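Local coordinates for protein homoserine O-acetyltransferase (PDB 3I1I) that probably transfers an acetyl group from acetyl-CoA to the hydroxyl of homoserine, at residues N191-D203 with P216-N230. Sequence-based numbering, arbitrary orientation. Where two conformers were deposited one is given.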
loop_
_atom_site.group_PDB
_atom_site.type_symbol
_atom_site.label_atom_id
_atom_site.label_comp_id
_atom_site.label_asym_id
_atom_site.label_seq_id
_atom_site.Cartn_x
_atom_site.Cartn_y
_atom_site.Cartn_z
ATOM N N ASN A 191 1.819 -7.920 -0.234
ATOM C CA ASN A 191 2.274 -6.564 0.093
ATOM C C ASN A 191 2.524 -5.759 -1.137
ATOM O O ASN A 191 2.280 -4.581 -1.130
ATOM C CB ASN A 191 3.515 -6.547 1.000
ATOM C CG ASN A 191 3.411 -5.501 2.071
ATOM O OD1 ASN A 191 2.323 -5.166 2.521
ATOM N ND2 ASN A 191 4.548 -4.975 2.495
ATOM N N VAL A 192 2.962 -6.403 -2.208
ATOM C CA VAL A 192 3.247 -5.703 -3.444
ATOM C C VAL A 192 2.289 -6.011 -4.593
ATOM O O VAL A 192 2.014 -5.126 -5.366
ATOM C CB VAL A 192 4.726 -5.937 -3.871
ATOM C CG1 VAL A 192 5.040 -5.235 -5.149
ATOM C CG2 VAL A 192 5.655 -5.474 -2.724
ATOM N N ALA A 193 1.765 -7.218 -4.754
ATOM C CA ALA A 193 0.789 -7.435 -5.861
ATOM C C ALA A 193 -0.676 -7.133 -5.488
ATOM O O ALA A 193 -1.324 -6.314 -6.134
ATOM C CB ALA A 193 0.938 -8.821 -6.463
ATOM N N GLN A 194 -1.211 -7.775 -4.451
ATOM C CA GLN A 194 -2.598 -7.512 -4.044
ATOM C C GLN A 194 -2.802 -6.032 -3.688
ATOM O O GLN A 194 -3.713 -5.378 -4.207
ATOM C CB GLN A 194 -3.005 -8.355 -2.830
ATOM C CG GLN A 194 -4.450 -8.148 -2.448
ATOM C CD GLN A 194 -4.914 -8.883 -1.210
ATOM O OE1 GLN A 194 -4.133 -9.549 -0.524
ATOM N NE2 GLN A 194 -6.215 -8.755 -0.902
ATOM N N ASN A 195 -1.979 -5.512 -2.784
ATOM C CA ASN A 195 -2.083 -4.127 -2.396
ATOM C C ASN A 195 -1.991 -3.137 -3.565
ATOM O O ASN A 195 -2.693 -2.098 -3.567
ATOM C CB ASN A 195 -1.053 -3.787 -1.318
ATOM C CG ASN A 195 -1.412 -4.378 0.055
ATOM O OD1 ASN A 195 -2.541 -4.858 0.270
ATOM N ND2 ASN A 195 -0.446 -4.360 0.985
ATOM N N ALA A 196 -1.161 -3.452 -4.556
ATOM C CA ALA A 196 -1.034 -2.564 -5.729
ATOM C C ALA A 196 -2.320 -2.601 -6.556
ATOM O O ALA A 196 -2.876 -1.564 -6.916
ATOM C CB ALA A 196 0.193 -2.948 -6.597
ATOM N N ILE A 197 -2.797 -3.804 -6.845
ATOM C CA ILE A 197 -4.062 -3.949 -7.549
ATOM C C ILE A 197 -5.178 -3.195 -6.817
ATOM O O ILE A 197 -5.903 -2.410 -7.417
ATOM C CB ILE A 197 -4.451 -5.419 -7.702
ATOM C CG1 ILE A 197 -3.431 -6.120 -8.635
ATOM C CG2 ILE A 197 -5.832 -5.507 -8.231
ATOM C CD1 ILE A 197 -3.442 -7.687 -8.589
ATOM N N GLU A 198 -5.307 -3.419 -5.522
ATOM C CA GLU A 198 -6.336 -2.726 -4.771
ATOM C C GLU A 198 -6.167 -1.200 -4.700
ATOM O O GLU A 198 -7.152 -0.487 -4.744
ATOM C CB GLU A 198 -6.492 -3.350 -3.389
ATOM C CG GLU A 198 -7.299 -4.650 -3.557
ATOM C CD GLU A 198 -7.492 -5.427 -2.290
ATOM O OE1 GLU A 198 -7.538 -4.778 -1.208
ATOM O OE2 GLU A 198 -7.645 -6.685 -2.397
ATOM N N ALA A 199 -4.937 -0.710 -4.640
ATOM C CA ALA A 199 -4.696 0.736 -4.664
ATOM C C ALA A 199 -5.216 1.371 -5.988
ATOM O O ALA A 199 -5.890 2.399 -5.975
ATOM C CB ALA A 199 -3.200 1.045 -4.433
ATOM N N ILE A 200 -4.961 0.728 -7.114
ATOM C CA ILE A 200 -5.492 1.219 -8.389
ATOM C C ILE A 200 -7.067 1.188 -8.427
ATOM O O ILE A 200 -7.714 2.165 -8.845
ATOM C CB ILE A 200 -4.889 0.441 -9.582
ATOM C CG1 ILE A 200 -3.351 0.508 -9.553
ATOM C CG2 ILE A 200 -5.419 1.004 -10.882
ATOM C CD1 ILE A 200 -2.613 -0.539 -10.429
ATOM N N ARG A 201 -7.668 0.094 -7.978
ATOM C CA ARG A 201 -9.146 -0.019 -7.957
ATOM C C ARG A 201 -9.788 1.023 -7.040
ATOM O O ARG A 201 -10.934 1.455 -7.277
ATOM C CB ARG A 201 -9.624 -1.394 -7.485
ATOM C CG ARG A 201 -9.294 -2.561 -8.446
ATOM C CD ARG A 201 -10.083 -3.888 -8.101
ATOM N NE ARG A 201 -9.937 -4.776 -9.243
ATOM C CZ ARG A 201 -10.920 -5.236 -10.030
ATOM N NH1 ARG A 201 -10.608 -5.994 -11.099
ATOM N NH2 ARG A 201 -12.208 -4.992 -9.748
ATOM N N LEU A 202 -9.067 1.410 -5.992
ATOM C CA LEU A 202 -9.635 2.300 -5.000
ATOM C C LEU A 202 -9.749 3.729 -5.547
ATOM O O LEU A 202 -10.678 4.474 -5.197
ATOM C CB LEU A 202 -8.805 2.252 -3.712
ATOM C CG LEU A 202 -9.408 2.993 -2.512
ATOM C CD1 LEU A 202 -10.845 2.469 -2.167
ATOM C CD2 LEU A 202 -8.448 2.911 -1.307
ATOM N N ASP A 203 -8.794 4.105 -6.392
ATOM C CA ASP A 203 -8.832 5.378 -7.056
ATOM C C ASP A 203 -10.108 5.503 -7.901
ATOM O O ASP A 203 -10.319 4.728 -8.816
ATOM C CB ASP A 203 -7.598 5.516 -7.934
ATOM C CG ASP A 203 -7.337 6.935 -8.371
ATOM O OD1 ASP A 203 -8.278 7.771 -8.373
ATOM O OD2 ASP A 203 -6.155 7.182 -8.717
ATOM N N PRO A 216 -5.441 6.622 -13.806
ATOM C CA PRO A 216 -5.614 6.898 -12.373
ATOM C C PRO A 216 -4.272 7.044 -11.666
ATOM O O PRO A 216 -3.784 6.110 -11.046
ATOM C CB PRO A 216 -6.382 5.679 -11.878
ATOM C CG PRO A 216 -5.956 4.589 -12.764
ATOM C CD PRO A 216 -5.696 5.210 -14.119
HETATM N N MSE A 217 -3.690 8.224 -11.764
HETATM C CA MSE A 217 -2.328 8.477 -11.294
HETATM C C MSE A 217 -2.118 8.306 -9.780
HETATM O O MSE A 217 -1.057 7.847 -9.351
HETATM C CB MSE A 217 -1.877 9.886 -11.724
HETATM C CG MSE A 217 -1.869 10.096 -13.245
HETATM SE SE MSE A 217 -0.636 8.871 -14.162
HETATM C CE MSE A 217 1.079 9.705 -13.633
ATOM N N LYS A 218 -3.095 8.660 -8.957
ATOM C CA LYS A 218 -2.913 8.475 -7.507
ATOM C C LYS A 218 -2.794 7.005 -7.164
ATOM O O LYS A 218 -1.844 6.581 -6.516
ATOM C CB LYS A 218 -4.035 9.090 -6.695
ATOM C CG LYS A 218 -4.086 10.581 -6.797
ATOM C CD LYS A 218 -5.275 11.165 -6.000
ATOM C CE LYS A 218 -5.455 12.659 -6.231
ATOM N NZ LYS A 218 -6.536 13.202 -5.322
ATOM N N GLY A 219 -3.738 6.211 -7.632
ATOM C CA GLY A 219 -3.660 4.776 -7.417
ATOM C C GLY A 219 -2.390 4.165 -7.991
ATOM O O GLY A 219 -1.760 3.321 -7.353
ATOM N N LEU A 220 -1.994 4.610 -9.179
ATOM C CA LEU A 220 -0.854 4.003 -9.852
ATOM C C LEU A 220 0.445 4.365 -9.150
ATOM O O LEU A 220 1.319 3.506 -8.971
ATOM C CB LEU A 220 -0.838 4.448 -11.306
ATOM C CG LEU A 220 -0.040 3.730 -12.372
ATOM C CD1 LEU A 220 -0.211 2.173 -12.337
ATOM C CD2 LEU A 220 -0.448 4.339 -13.747
ATOM N N GLN A 221 0.573 5.622 -8.729
ATOM C CA GLN A 221 1.756 6.035 -8.008
ATOM C C GLN A 221 1.911 5.256 -6.700
ATOM O O GLN A 221 3.002 4.888 -6.306
ATOM C CB GLN A 221 1.759 7.546 -7.707
ATOM C CG GLN A 221 2.935 7.969 -6.754
ATOM C CD GLN A 221 3.264 9.445 -6.795
ATOM O OE1 GLN A 221 2.391 10.278 -7.037
ATOM N NE2 GLN A 221 4.537 9.787 -6.536
ATOM N N LEU A 222 0.808 5.038 -6.019
ATOM C CA LEU A 222 0.813 4.245 -4.791
ATOM C C LEU A 222 1.257 2.804 -5.087
ATOM O O LEU A 222 2.140 2.263 -4.420
ATOM C CB LEU A 222 -0.580 4.325 -4.157
ATOM C CG LEU A 222 -0.811 3.806 -2.756
ATOM C CD1 LEU A 222 0.341 4.140 -1.796
ATOM C CD2 LEU A 222 -2.153 4.403 -2.271
ATOM N N ALA A 223 0.693 2.206 -6.131
ATOM C CA ALA A 223 1.127 0.879 -6.584
ATOM C C ALA A 223 2.627 0.855 -6.861
ATOM O O ALA A 223 3.317 -0.049 -6.447
ATOM C CB ALA A 223 0.307 0.400 -7.833
ATOM N N ASN A 224 3.127 1.879 -7.532
ATOM C CA ASN A 224 4.532 1.957 -7.917
ATOM C C ASN A 224 5.434 2.193 -6.709
ATOM O O ASN A 224 6.519 1.628 -6.611
ATOM C CB ASN A 224 4.722 3.096 -8.908
ATOM C CG ASN A 224 6.138 3.139 -9.492
ATOM O OD1 ASN A 224 6.581 2.196 -10.132
ATOM N ND2 ASN A 224 6.830 4.237 -9.282
ATOM N N ARG A 225 4.986 3.027 -5.784
ATOM C CA ARG A 225 5.777 3.290 -4.599
ATOM C C ARG A 225 5.950 2.025 -3.728
ATOM O O ARG A 225 7.035 1.770 -3.233
ATOM C CB ARG A 225 5.213 4.467 -3.800
ATOM C CG ARG A 225 6.133 4.923 -2.715
ATOM C CD ARG A 225 5.898 6.348 -2.277
ATOM N NE ARG A 225 4.580 6.447 -1.743
ATOM C CZ ARG A 225 3.648 7.309 -2.132
ATOM N NH1 ARG A 225 2.457 7.232 -1.578
ATOM N NH2 ARG A 225 3.874 8.234 -3.049
HETATM N N MSE A 226 4.916 1.212 -3.599
HETATM C CA MSE A 226 5.022 -0.070 -2.861
HETATM C C MSE A 226 6.068 -0.980 -3.454
HETATM O O MSE A 226 6.809 -1.595 -2.731
HETATM C CB MSE A 226 3.700 -0.840 -2.863
HETATM C CG MSE A 226 2.578 -0.157 -2.090
HETATM SE SE MSE A 226 0.901 -0.946 -2.645
HETATM C CE MSE A 226 -0.296 0.229 -1.714
HETATM N N MSE A 227 6.140 -1.087 -4.769
HETATM C CA MSE A 227 7.183 -1.921 -5.368
HETATM C C MSE A 227 8.575 -1.295 -5.127
HETATM O O MSE A 227 9.517 -1.985 -4.708
HETATM C CB MSE A 227 6.927 -2.114 -6.862
HETATM C CG MSE A 227 7.592 -3.321 -7.446
HETATM SE SE MSE A 227 7.003 -3.648 -9.298
HETATM C CE MSE A 227 7.920 -2.160 -10.133
ATOM N N PHE A 228 8.693 0.004 -5.384
ATOM C CA PHE A 228 9.964 0.712 -5.232
ATOM C C PHE A 228 10.531 0.581 -3.813
ATOM O O PHE A 228 11.714 0.371 -3.623
ATOM C CB PHE A 228 9.754 2.209 -5.577
ATOM C CG PHE A 228 10.987 3.023 -5.425
ATOM C CD1 PHE A 228 11.947 3.025 -6.436
ATOM C CD2 PHE A 228 11.229 3.725 -4.268
ATOM C CE1 PHE A 228 13.147 3.743 -6.294
ATOM C CE2 PHE A 228 12.437 4.479 -4.102
ATOM C CZ PHE A 228 13.390 4.488 -5.125
HETATM N N MSE A 229 9.669 0.725 -2.817
HETATM C CA MSE A 229 10.117 0.603 -1.438
HETATM C C MSE A 229 10.503 -0.822 -1.005
HETATM O O MSE A 229 10.987 -0.976 0.089
HETATM C CB MSE A 229 9.095 1.148 -0.438
HETATM C CG MSE A 229 8.770 2.615 -0.597
HETATM SE SE MSE A 229 10.333 3.749 -0.569
HETATM C CE MSE A 229 11.070 3.254 1.215
ATOM N N ASN A 230 10.345 -1.837 -1.846
ATOM C CA ASN A 230 10.933 -3.150 -1.539
ATOM C C ASN A 230 12.033 -3.589 -2.496
ATOM O O ASN A 230 12.585 -4.711 -2.373
ATOM C CB ASN A 230 9.824 -4.207 -1.462
ATOM C CG ASN A 230 8.970 -4.042 -0.216
ATOM O OD1 ASN A 230 9.448 -4.313 0.931
ATOM N ND2 ASN A 230 7.730 -3.496 -0.407
HETATM O O HOH W 1 -5.877 9.835 -9.775
#
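A196 and A223 meet where the helices run close together, their CB atoms 3.6 Å apart. One turn on, I200 reaches across with CD1, which lies against A223 CB and L220 CD1. Its other branch, CG2, touches the ring of P216. The backbones are equally close at G219, which has no side chain: its CA is 3.6 Å from A199 O. A199 CB packs on L222 CG. The selenomethionine M226 is a knob in a hole formed by N191, N195, A196 and A199. Its extended chi2 (163°) carries SE to 3.7 Å from N195 CB, and chi3 (-173°) sends CE on toward N195 O and A199 CB. At the far end V192 spreads its two methyls, CG1 to M227 CG and CG2 to N230 ND2.

The polar link is at the other end. D203 OD2 accepts the G219 N-H at 2.8 Å, a nearly straight bond on the anti side, tilted 28° out of the carboxylate plane. A water donates to OD2 and accepts from K218 N. D203 OD1 takes the backbone N of S205. The carboxylate sits at the start of helix 217-228, where the helix dipole probably favours its charge.

M226 also packs on M226 of the second subunit, whose R225 pairs with N195 and E198. The arrangement is an antiparallel helical hairpin, axes 7.5 Å apart, inserted after strand 174-178 of the alpha/beta-hydrolase fold and part of a subunit interface.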